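Local coordinates for uncharacterized protein (Escherichia coli UMEA 3162-1, PDB 4X5M) that mediates, as a homodimer, the facilitative diffusion of sugar across the membrane, probably by rocking movements that open a cargo-binding cavity to each side in turn, at residues T26-T32 and P75-T80. Residues are numbered along the deposited sequence; the frame is centred on the assembly and turned at random.
With OLA (oleic acid), chain D.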
# COMPACT_ATOMS: atom_id res chain seq x y z
N THR A 26 -3.12 3.76 15.20
CA THR A 26 -2.25 2.76 15.82
C THR A 26 -1.14 3.43 16.61
O THR A 26 -0.83 3.02 17.73
CB THR A 26 -1.63 1.81 14.77
OG1 THR A 26 -2.68 1.10 14.09
CG2 THR A 26 -0.69 0.81 15.43
N ILE A 27 -0.54 4.45 16.02
CA ILE A 27 0.52 5.21 16.68
C ILE A 27 -0.02 5.92 17.93
O ILE A 27 0.63 5.95 18.97
CB ILE A 27 1.15 6.25 15.72
CG1 ILE A 27 1.87 5.53 14.58
CG2 ILE A 27 2.11 7.16 16.47
CD1 ILE A 27 2.46 6.47 13.55
N ARG A 28 -1.23 6.47 17.81
CA ARG A 28 -1.84 7.21 18.90
C ARG A 28 -2.27 6.30 20.05
O ARG A 28 -2.03 6.61 21.22
CB ARG A 28 -3.04 8.01 18.38
CG ARG A 28 -3.71 8.88 19.43
CD ARG A 28 -4.91 9.62 18.85
NE ARG A 28 -5.89 8.69 18.28
CZ ARG A 28 -6.82 8.05 18.98
NH1 ARG A 28 -6.90 8.24 20.29
NH2 ARG A 28 -7.66 7.23 18.37
N THR A 29 -2.91 5.18 19.72
CA THR A 29 -3.46 4.29 20.74
C THR A 29 -2.49 3.21 21.19
O THR A 29 -2.72 2.55 22.20
CB THR A 29 -4.76 3.61 20.25
OG1 THR A 29 -4.46 2.78 19.11
CG2 THR A 29 -5.79 4.65 19.86
N ARG A 30 -1.42 3.02 20.42
CA ARG A 30 -0.43 1.98 20.68
C ARG A 30 -1.05 0.58 20.71
O ARG A 30 -0.51 -0.34 21.33
CB ARG A 30 0.31 2.25 22.00
CG ARG A 30 1.18 3.50 21.99
CD ARG A 30 1.90 3.67 23.31
NE ARG A 30 2.90 4.73 23.26
CZ ARG A 30 2.68 5.99 23.61
NH1 ARG A 30 1.48 6.36 24.05
NH2 ARG A 30 3.65 6.89 23.52
N ASN A 31 -2.19 0.43 20.04
CA ASN A 31 -2.85 -0.86 19.92
C ASN A 31 -2.40 -1.58 18.66
O ASN A 31 -2.76 -1.18 17.55
CB ASN A 31 -4.37 -0.69 19.93
CG ASN A 31 -5.12 -2.00 20.15
OD1 ASN A 31 -4.57 -3.08 19.95
ND2 ASN A 31 -6.38 -1.89 20.56
N THR A 32 -1.60 -2.63 18.82
CA THR A 32 -1.02 -3.34 17.69
C THR A 32 -1.49 -4.79 17.61
O THR A 32 -0.77 -5.65 17.09
CB THR A 32 0.52 -3.32 17.74
OG1 THR A 32 0.96 -3.88 18.98
CG2 THR A 32 1.04 -1.90 17.61
N PRO A 75 7.07 3.51 12.53
CA PRO A 75 6.64 3.63 13.93
C PRO A 75 5.65 2.54 14.34
O PRO A 75 5.67 2.12 15.50
CB PRO A 75 5.96 5.01 13.96
CG PRO A 75 6.59 5.76 12.86
CD PRO A 75 6.80 4.75 11.78
N VAL A 76 4.81 2.09 13.41
CA VAL A 76 3.86 1.02 13.68
C VAL A 76 4.59 -0.27 14.06
O VAL A 76 4.21 -0.95 15.02
CB VAL A 76 2.94 0.76 12.48
CG1 VAL A 76 2.14 -0.52 12.67
CG2 VAL A 76 2.01 1.95 12.26
N LEU A 77 5.63 -0.61 13.31
CA LEU A 77 6.42 -1.80 13.59
C LEU A 77 7.15 -1.67 14.93
O LEU A 77 7.23 -2.63 15.70
CB LEU A 77 7.42 -2.09 12.47
CG LEU A 77 8.31 -3.32 12.66
CD1 LEU A 77 7.48 -4.55 12.97
CD2 LEU A 77 9.19 -3.55 11.44
N VAL A 78 7.68 -0.48 15.20
CA VAL A 78 8.37 -0.20 16.45
C VAL A 78 7.47 -0.47 17.66
O VAL A 78 7.85 -1.19 18.58
CB VAL A 78 8.87 1.25 16.52
CG1 VAL A 78 9.24 1.63 17.95
CG2 VAL A 78 10.06 1.45 15.60
N ILE A 79 6.28 0.11 17.64
CA ILE A 79 5.30 -0.09 18.70
C ILE A 79 4.91 -1.56 18.81
O ILE A 79 4.74 -2.09 19.91
CB ILE A 79 4.04 0.77 18.47
CG1 ILE A 79 4.40 2.26 18.42
CG2 ILE A 79 3.01 0.52 19.56
CD1 ILE A 79 3.25 3.15 18.04
N THR A 80 4.77 -2.22 17.66
CA THR A 80 4.42 -3.63 17.62
C THR A 80 5.47 -4.49 18.32
O THR A 80 5.14 -5.38 19.10
CB THR A 80 4.24 -4.14 16.17
OG1 THR A 80 3.19 -3.40 15.53
CG2 THR A 80 3.89 -5.62 16.16
C1 OLA D . 6.50 5.75 18.78
O1 OLA D . 6.32 5.19 19.90
O2 OLA D . 6.56 5.05 17.74
C2 OLA D . 6.65 7.25 18.70
C3 OLA D . 7.19 7.62 17.33
C4 OLA D . 8.70 7.68 17.39
C5 OLA D . 9.27 7.59 15.99
C6 OLA D . 10.47 6.68 15.99
C7 OLA D . 10.50 5.89 14.70
C8 OLA D . 11.71 4.98 14.69
C9 OLA D . 12.96 5.79 14.42
C10 OLA D . 14.01 5.24 13.78
C11 OLA D . 13.95 3.80 13.33
C12 OLA D . 15.16 3.49 12.47
C13 OLA D . 14.95 4.05 11.07
C14 OLA D . 16.27 4.17 10.36
C15 OLA D . 16.05 4.75 8.98
C16 OLA D . 17.36 4.85 8.23
C17 OLA D . 17.08 4.88 6.75
C18 OLA D . 18.35 5.26 6.00
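Ile79 makes the largest single contribution to the packing, set from helix 60-86 against the end of helix 20-29 and the residue after it. Its CD1 lies 3.7 Å from Ile27 CA and also comes near Thr26 O, while its other branch, CG2, sits 3.9 Å from Arg30 CA. With CG1 anti to its own carbonyl carbon (chi1 -59°) and CG2 anti to the backbone N, the two branches part, one to the last helical turn and one to the residues after it. Thr32 CG2 closes on Ile79 CG2 at 3.7 Å. One turn back, Ile27 CD1 touches Pro75 CB at 3.8 Å, and the Thr26 and Val76 side chains cross at about a right angle, CG2 of the one nearest CG1 of the other. An alanine here in place of Ile79, lacking CD1 and CG2, would probably leave a gap beside Ile27 CA and Arg30 CA and take from Thr32 CG2 its closest apolar neighbour.

This joins the first and third transmembrane helices of the three-helix PQ-loop fold where the first one ends: Arg30 leaves the helix with positive phi, and the chain then turns back so that Thr32 reaches helix 60-86.

No hydrogen bond crosses between the segments. Thr80 OG1, 3.3 Å from Thr32 CG2, is bonded within its own helix to Val76 O at 2.7 Å, from above the carbonyl plane (36° out of it), and Thr80 N reaches the same oxygen from the opposite face. Thr32 OG1 is hydrogen-bonded to Asn83 OD1, further along helix 60-86.

An oleic acid borders the contact, its carboxyl O2 3.6 Å from Ile79 CG1.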